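Local coordinates for glutathione S-transferase family protein (PDB 3LXZ), which probably conjugates reduced glutathione to a wide range of hydrophobic electrophiles, as a member of the glutathione S-transferase superfamily, at residues Lys95-Tyr100 with Ala135-Asn140; Leu19-Lys24 with Asp68-Thr73; Leu121-Ala126 with Lys171-Ile176. All blocks are in the same frame, centred on the assembly; numbering follows the deposited sequence.

Contacts 1 and 3 both use helix 120-140 within the helical C-terminal domain, pairing different parts of it with helix 84-106 and with the C-terminal end of helix 154-174. Contact 2 belongs to the thioredoxin-like N-terminal domain, about 34 Å from contact 3, centre to centre, and across the chain's centre from it. Contact 1 is buried and joins a carboxylate-amide hydrogen bond to an aliphatic pair. Contact 2, also largely buried, adds a salt bridge to its apolar pair. Contact 3 is only partly buried, and purely van der Waals between its segments. All three have residues near the second subunit, contact 3 through L121 alone.

Contact 1: residues Lys95-Tyr100 with Ala135-Asn140; sequences KEIELY and ATLKRN
E96 and N140 make the one hydrogen bond between these two nearly antiparallel helices; the axes of the two short segments approach to 10.0 Å. The chain of E96 is extended beyond CG and reaches across the gap, so that its carboxylate arrives at the amide of N140. N140 ND2 donates to E96 OE1 at 2.9 Å, on the syn side of the carboxylate. The bond is somewhat bent, with an N-H...O angle of 147°, and the two flat groups are strongly twisted, their planes 68° apart. A chi1 of -160° swings the N140 amide away from its own backbone N and toward the glutamate; ND2 also donates to E92 OE1, and OD1 accepts from K89 NZ. Both ends of this buried amide are therefore engaged, and with two carboxylates and a lysine around it its rotation is probably fixed.

The same glutamate lies over the methyl of T136: T136 CG2 sits 3.7 Å from E96 CD, and the two side chains meet at about a right angle. T136 OG1 is hydrogen-bonded to A132 O, and its other polar neighbour is P46 of the second subunit.

One residue on, I97 contributes aliphatic packing. Its CG1 and CD1 both touch a single methyl, L137 CD1, with I97 CG1 at 4.0 Å; here the CA atoms of I97 and L137 come within 7.2 Å. At the end of the segment the ring edge of Y100 is met in plane by E96 CG, while its OH bonds to E62 of the second subunit.

Helix 154-174 lies against I97 through M158, F159 and S162; L137 touches F143, V147 and F182 of loops and I101 of helix 84-106.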
# COMPACT_ATOMS: atom_id res chain seq x y z
N LYS A 95 2.58 -3.93 -5.12
CA LYS A 95 2.04 -3.77 -3.76
C LYS A 95 2.69 -4.73 -2.76
O LYS A 95 2.99 -4.34 -1.60
CB LYS A 95 0.53 -4.02 -3.72
CG LYS A 95 -0.13 -3.52 -2.43
CD LYS A 95 -1.62 -3.65 -2.48
CE LYS A 95 -2.27 -3.18 -1.11
NZ LYS A 95 -2.44 -1.70 -1.15
N GLU A 96 2.88 -5.97 -3.18
CA GLU A 96 3.50 -6.96 -2.29
C GLU A 96 4.93 -6.57 -1.94
O GLU A 96 5.38 -6.75 -0.81
CB GLU A 96 3.49 -8.37 -2.90
CG GLU A 96 2.09 -8.96 -2.90
CD GLU A 96 1.86 -10.14 -3.83
OE1 GLU A 96 2.68 -10.48 -4.76
OE2 GLU A 96 0.80 -10.75 -3.59
N ILE A 97 5.67 -6.08 -2.93
CA ILE A 97 7.04 -5.70 -2.66
C ILE A 97 7.06 -4.52 -1.69
O ILE A 97 7.80 -4.51 -0.71
CB ILE A 97 7.85 -5.42 -3.94
CG1 ILE A 97 8.00 -6.69 -4.77
CG2 ILE A 97 9.24 -4.92 -3.57
CD1 ILE A 97 8.34 -6.38 -6.27
N GLU A 98 6.20 -3.55 -1.94
CA GLU A 98 6.09 -2.40 -1.05
C GLU A 98 5.72 -2.79 0.38
O GLU A 98 6.46 -2.46 1.29
CB GLU A 98 5.11 -1.34 -1.61
CG GLU A 98 4.96 -0.10 -0.71
CD GLU A 98 4.05 0.95 -1.33
OE1 GLU A 98 3.72 0.84 -2.54
OE2 GLU A 98 3.66 1.89 -0.59
N LEU A 99 4.60 -3.49 0.57
CA LEU A 99 4.10 -3.69 1.93
C LEU A 99 4.88 -4.79 2.64
O LEU A 99 4.97 -4.78 3.87
CB LEU A 99 2.62 -4.13 1.89
CG LEU A 99 1.56 -3.02 1.89
CD1 LEU A 99 1.78 -2.10 0.77
CD2 LEU A 99 0.12 -3.56 1.88
N TYR A 100 5.43 -5.74 1.89
CA TYR A 100 5.95 -6.94 2.56
C TYR A 100 7.45 -7.07 2.47
O TYR A 100 8.04 -7.97 3.12
CB TYR A 100 5.26 -8.24 2.07
CG TYR A 100 3.76 -8.09 2.10
CD1 TYR A 100 3.12 -7.67 3.26
CD2 TYR A 100 3.02 -8.30 0.95
CE1 TYR A 100 1.72 -7.48 3.29
CE2 TYR A 100 1.64 -8.13 0.95
CZ TYR A 100 1.00 -7.71 2.12
OH TYR A 100 -0.36 -7.55 2.08
N ALA A 135 9.38 -14.78 0.51
CA ALA A 135 8.67 -16.02 0.13
C ALA A 135 7.53 -15.72 -0.84
O ALA A 135 7.38 -16.43 -1.85
CB ALA A 135 8.15 -16.75 1.37
N THR A 136 6.74 -14.68 -0.52
CA THR A 136 5.65 -14.19 -1.39
C THR A 136 6.12 -13.81 -2.78
O THR A 136 5.52 -14.17 -3.80
CB THR A 136 4.93 -13.02 -0.72
OG1 THR A 136 4.29 -13.47 0.48
CG2 THR A 136 3.89 -12.34 -1.66
N LEU A 137 7.22 -13.08 -2.83
CA LEU A 137 7.79 -12.66 -4.12
C LEU A 137 8.24 -13.86 -4.96
O LEU A 137 8.04 -13.89 -6.20
CB LEU A 137 8.93 -11.64 -3.90
CG LEU A 137 9.57 -11.04 -5.15
CD1 LEU A 137 8.54 -10.39 -6.07
CD2 LEU A 137 10.72 -10.06 -4.79
N LYS A 138 8.81 -14.86 -4.31
CA LYS A 138 9.30 -16.03 -5.02
C LYS A 138 8.15 -16.84 -5.59
O LYS A 138 8.23 -17.34 -6.71
CB LYS A 138 10.13 -16.93 -4.10
CG LYS A 138 10.76 -18.13 -4.86
CD LYS A 138 11.18 -19.22 -3.89
CE LYS A 138 12.17 -18.64 -2.96
NZ LYS A 138 13.35 -18.16 -3.73
N ARG A 139 7.08 -16.95 -4.79
CA ARG A 139 5.90 -17.72 -5.15
C ARG A 139 5.10 -17.04 -6.26
O ARG A 139 4.59 -17.71 -7.17
CB ARG A 139 5.09 -17.92 -3.86
CG ARG A 139 3.68 -18.38 -3.89
CD ARG A 139 3.14 -18.37 -2.45
NE ARG A 139 4.02 -19.08 -1.52
CZ ARG A 139 4.56 -18.60 -0.38
NH1 ARG A 139 4.34 -17.37 0.05
NH2 ARG A 139 5.35 -19.38 0.35
N ASN A 140 4.97 -15.72 -6.18
CA ASN A 140 4.08 -14.98 -7.07
C ASN A 140 4.74 -14.36 -8.28
O ASN A 140 4.09 -14.15 -9.31
CB ASN A 140 3.30 -13.91 -6.27
CG ASN A 140 2.05 -13.44 -6.97
OD1 ASN A 140 1.34 -14.23 -7.57
ND2 ASN A 140 1.76 -12.17 -6.88

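Contact 2: residues Leu19-Lys24 with Asp68-Thr73; sequences LALLEK and DYIEQT
A helix-to-helix contact of the N-terminal domain, mixed apolar and ionic, links L21 in the last turn of helix 12-23 and K24 just after it to I70 and E71 near the end of helix 63-73. The apolar part is methyl against methyl: L21 CD2 meets I70 CD1 at 3.7 Å, the two side chains crossing at about a right angle. The other branch of the isoleucine serves the lysine. I70 CG2, anti to the backbone N, lies 3.9 Å from K24 CD, the lysine's alkyl part passing at a slant over that methyl.

Beyond CD the lysine turns twice, at chi3 (95°) and chi4 (74°), and this folds its ammonium group back toward E71. K24 NZ forms a salt bridge with E71 OE1 at 2.8 Å, approaching on the syn side but 29° out of the carboxylate plane. A water receives a second hydrogen bond from K24 NZ at 3.1 Å and donates to E71 O at 2.6 Å, so lysine and glutamate are joined twice. K24 NZ also donates to K77 O, while E71 OE2 accepts from L79 N; the pair thereby ties both helices to the segment that follows helix 63-73.

Helix 154-174 of the C-terminal domain touches this helix pair, with L157 on A20 and L154 on D68. Two helices side by side against the sheet's domain-facing side are characteristic of the thioredoxin-like fold of glutathione transferases, and I70 lies about 8 Å, side chain to side chain, from the glutathione-binding T63.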
# COMPACT_ATOMS: atom_id res chain seq x y z
N LEU A 19 13.33 6.88 -12.30
CA LEU A 19 13.62 5.90 -13.35
C LEU A 19 12.49 5.77 -14.36
O LEU A 19 12.75 5.65 -15.56
CB LEU A 19 13.99 4.54 -12.77
CG LEU A 19 14.49 3.46 -13.73
CD1 LEU A 19 15.65 3.98 -14.61
CD2 LEU A 19 14.92 2.26 -12.89
N ALA A 20 11.23 5.81 -13.88
CA ALA A 20 10.07 5.65 -14.77
C ALA A 20 10.07 6.81 -15.77
O ALA A 20 9.89 6.59 -16.97
CB ALA A 20 8.75 5.66 -13.96
N LEU A 21 10.29 8.03 -15.27
CA LEU A 21 10.29 9.23 -16.11
C LEU A 21 11.43 9.15 -17.13
O LEU A 21 11.24 9.49 -18.29
CB LEU A 21 10.42 10.51 -15.26
CG LEU A 21 9.20 10.83 -14.37
CD1 LEU A 21 9.52 11.88 -13.34
CD2 LEU A 21 8.03 11.26 -15.21
N LEU A 22 12.61 8.70 -16.69
CA LEU A 22 13.78 8.59 -17.59
C LEU A 22 13.56 7.48 -18.64
O LEU A 22 13.89 7.67 -19.83
CB LEU A 22 15.04 8.34 -16.76
CG LEU A 22 15.67 9.53 -16.04
CD1 LEU A 22 16.64 9.06 -14.99
CD2 LEU A 22 16.36 10.52 -17.02
N GLU A 23 12.98 6.36 -18.22
CA GLU A 23 12.76 5.22 -19.09
C GLU A 23 11.78 5.63 -20.18
O GLU A 23 11.93 5.26 -21.37
CB GLU A 23 12.23 4.02 -18.28
CG GLU A 23 12.14 2.70 -19.05
CD GLU A 23 13.49 2.15 -19.55
OE1 GLU A 23 14.50 2.25 -18.84
OE2 GLU A 23 13.53 1.60 -20.67
N LYS A 24 10.81 6.46 -19.80
CA LYS A 24 9.79 6.94 -20.70
C LYS A 24 10.22 8.17 -21.55
O LYS A 24 9.44 8.65 -22.37
CB LYS A 24 8.50 7.25 -19.90
CG LYS A 24 7.76 6.00 -19.45
CD LYS A 24 6.52 6.33 -18.60
CE LYS A 24 5.28 6.37 -19.46
NZ LYS A 24 4.86 4.99 -19.84
N ASP A 68 1.11 5.20 -11.49
CA ASP A 68 -0.12 4.91 -12.20
C ASP A 68 -0.63 6.12 -12.99
O ASP A 68 -1.06 5.95 -14.15
CB ASP A 68 -1.22 4.45 -11.24
CG ASP A 68 -1.17 2.96 -10.94
OD1 ASP A 68 -0.46 2.17 -11.63
OD2 ASP A 68 -1.88 2.58 -9.97
N TYR A 69 -0.57 7.30 -12.38
CA TYR A 69 -0.90 8.56 -13.05
C TYR A 69 0.01 8.78 -14.25
O TYR A 69 -0.48 9.11 -15.31
CB TYR A 69 -0.77 9.74 -12.10
CG TYR A 69 -1.12 11.07 -12.73
CD1 TYR A 69 -2.44 11.46 -12.90
CD2 TYR A 69 -0.12 11.93 -13.15
CE1 TYR A 69 -2.75 12.71 -13.48
CE2 TYR A 69 -0.41 13.17 -13.74
CZ TYR A 69 -1.74 13.54 -13.89
OH TYR A 69 -2.03 14.76 -14.45
N ILE A 70 1.31 8.56 -14.09
CA ILE A 70 2.25 8.71 -15.21
C ILE A 70 1.91 7.79 -16.39
O ILE A 70 1.88 8.24 -17.55
CB ILE A 70 3.71 8.60 -14.75
CG1 ILE A 70 4.09 9.79 -13.89
CG2 ILE A 70 4.68 8.59 -15.95
CD1 ILE A 70 5.45 9.60 -13.18
N GLU A 71 1.66 6.50 -16.11
CA GLU A 71 1.27 5.55 -17.17
C GLU A 71 0.06 6.01 -18.01
O GLU A 71 0.07 5.94 -19.24
CB GLU A 71 0.98 4.17 -16.59
CG GLU A 71 2.19 3.28 -16.39
CD GLU A 71 3.20 3.34 -17.55
OE1 GLU A 71 4.23 3.99 -17.32
OE2 GLU A 71 2.96 2.79 -18.66
N GLN A 72 -0.97 6.46 -17.29
CA GLN A 72 -2.23 6.87 -17.81
C GLN A 72 -2.14 8.13 -18.67
O GLN A 72 -2.81 8.23 -19.69
CB GLN A 72 -3.11 7.19 -16.60
CG GLN A 72 -4.43 7.73 -16.94
CD GLN A 72 -5.44 6.69 -16.71
OE1 GLN A 72 -6.19 6.73 -15.71
NE2 GLN A 72 -5.45 5.67 -17.60
N THR A 73 -1.32 9.09 -18.25
CA THR A 73 -1.37 10.43 -18.81
C THR A 73 -0.22 10.76 -19.76
O THR A 73 -0.33 11.68 -20.57
CB THR A 73 -1.47 11.53 -17.74
OG1 THR A 73 -0.32 11.50 -16.87
CG2 THR A 73 -2.78 11.38 -16.93
O HOH W 1 2.10 5.94 -20.92

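Contact 3: residues Leu121-Ala126 with Lys171-Ile176; sequences LIKEKA and KKVLNI
K123 and V173 meet through carbon alone: the shank of the lysine lies across one methyl of the valine, at an oblique angle between the side chains. K123 CD is 3.6 Å from V173 CG1, with the lysine CG close behind at 4.0 Å from the same methyl. V173 CG1 is turned there because it stands anti to the backbone N (chi1 -177°). The lysine then bends at chi3 and chi4, and its ammonium group does not stop at the valine: K123 NZ forms a salt bridge with E111 OE2 on helix 109-114. That helix also touches V173, through E111 and S112, so V173 touches both members of the K123-E111 salt bridge.

L174 makes the other half of the contact, and its approach is different in kind. Its chain sets off at an angle to the gap, but its branched end comes nearer, so that CD2 rests on the backbone of helix 120-140, L174 CD2 standing 3.9 Å from K123 O. The second methyl, CD1, faces A126, at 4.4 Å from A126 C, and the leucine also touches L130 one turn further on. A126 has its own neighbours in T107 and C108, on the loop between helices 84-106 and 109-114.

Around the end of the helix the chain turns at N175, whose phi is positive (61°), and L174 O accepts a hydrogen bond from R127 NH1, a polar tie that adds to the apolar packing. The contact fastens the C-terminal end of helix 154-174 to the first turns of helix 120-140, a packing within the all-helical bundle that is characteristic of the glutathione transferase C-terminal domain.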
# COMPACT_ATOMS: atom_id res chain seq x y z
N LEU A 121 12.50 -6.09 19.62
CA LEU A 121 11.15 -6.49 19.19
C LEU A 121 10.91 -6.09 17.71
O LEU A 121 10.22 -6.79 16.96
CB LEU A 121 10.11 -5.80 20.07
CG LEU A 121 8.92 -6.47 20.72
CD1 LEU A 121 9.41 -7.38 21.87
CD2 LEU A 121 7.90 -5.42 21.21
N ILE A 122 11.46 -4.95 17.33
CA ILE A 122 11.31 -4.44 15.97
C ILE A 122 12.12 -5.31 15.00
O ILE A 122 11.67 -5.61 13.89
CB ILE A 122 11.72 -2.94 15.89
CG1 ILE A 122 10.65 -2.07 16.56
CG2 ILE A 122 11.90 -2.51 14.41
CD1 ILE A 122 11.10 -0.61 16.88
N LYS A 123 13.29 -5.76 15.44
CA LYS A 123 14.14 -6.64 14.60
C LYS A 123 13.49 -8.00 14.35
O LYS A 123 13.45 -8.50 13.20
CB LYS A 123 15.55 -6.79 15.22
CG LYS A 123 16.43 -5.54 15.01
CD LYS A 123 17.91 -5.78 15.35
CE LYS A 123 18.24 -5.40 16.79
NZ LYS A 123 19.64 -4.83 16.89
N GLU A 124 12.97 -8.60 15.42
CA GLU A 124 12.25 -9.87 15.35
C GLU A 124 11.11 -9.79 14.36
O GLU A 124 10.94 -10.68 13.55
CB GLU A 124 11.68 -10.27 16.71
CG GLU A 124 12.74 -10.58 17.71
CD GLU A 124 12.24 -10.85 19.14
OE1 GLU A 124 11.05 -10.56 19.49
OE2 GLU A 124 13.08 -11.36 19.92
N LYS A 125 10.33 -8.71 14.44
CA LYS A 125 9.18 -8.57 13.57
C LYS A 125 9.64 -8.37 12.12
O LYS A 125 9.09 -8.97 11.21
CB LYS A 125 8.24 -7.45 14.08
CG LYS A 125 7.00 -7.18 13.22
CD LYS A 125 6.28 -8.47 12.80
CE LYS A 125 4.89 -8.19 12.24
NZ LYS A 125 3.88 -8.16 13.30
N ALA A 126 10.68 -7.57 11.92
CA ALA A 126 11.23 -7.38 10.58
C ALA A 126 11.74 -8.66 9.96
O ALA A 126 11.50 -8.92 8.80
CB ALA A 126 12.30 -6.31 10.55
N LYS A 171 21.72 -8.50 5.52
CA LYS A 171 23.11 -8.81 5.84
C LYS A 171 23.61 -8.07 7.08
O LYS A 171 24.18 -8.70 7.97
CB LYS A 171 24.02 -8.57 4.64
CG LYS A 171 23.73 -9.55 3.49
CD LYS A 171 24.36 -9.11 2.17
CE LYS A 171 25.87 -9.31 2.14
NZ LYS A 171 26.41 -8.96 0.78
N LYS A 172 23.35 -6.77 7.17
CA LYS A 172 23.92 -5.97 8.25
C LYS A 172 23.22 -6.14 9.60
O LYS A 172 23.89 -6.18 10.65
CB LYS A 172 23.99 -4.48 7.87
CG LYS A 172 24.90 -4.18 6.67
CD LYS A 172 24.77 -2.74 6.16
CE LYS A 172 25.80 -1.78 6.82
NZ LYS A 172 27.19 -1.87 6.25
N VAL A 173 21.89 -6.24 9.57
CA VAL A 173 21.08 -6.25 10.80
C VAL A 173 20.64 -7.66 11.22
O VAL A 173 20.63 -7.99 12.41
CB VAL A 173 19.82 -5.33 10.65
CG1 VAL A 173 19.01 -5.28 11.96
CG2 VAL A 173 20.20 -3.93 10.20
N LEU A 174 20.26 -8.49 10.26
CA LEU A 174 19.59 -9.73 10.60
C LEU A 174 20.45 -10.98 10.44
O LEU A 174 20.02 -12.07 10.83
CB LEU A 174 18.31 -9.85 9.78
CG LEU A 174 17.30 -8.70 9.94
CD1 LEU A 174 16.05 -8.97 9.11
CD2 LEU A 174 16.91 -8.51 11.39
N ASN A 175 21.63 -10.81 9.86
CA ASN A 175 22.53 -11.94 9.52
C ASN A 175 21.90 -12.95 8.54
O ASN A 175 22.07 -14.17 8.68
CB ASN A 175 23.03 -12.64 10.81
CG ASN A 175 23.66 -11.67 11.83
OD1 ASN A 175 23.20 -11.55 12.97
ND2 ASN A 175 24.71 -10.95 11.40
N ILE A 176 21.18 -12.44 7.54
CA ILE A 176 20.50 -13.27 6.53
C ILE A 176 20.71 -12.62 5.16
O ILE A 176 20.48 -11.43 5.00
CB ILE A 176 18.97 -13.38 6.77
CG1 ILE A 176 18.64 -13.84 8.20
CG2 ILE A 176 18.29 -14.28 5.73
CD1 ILE A 176 17.14 -13.76 8.55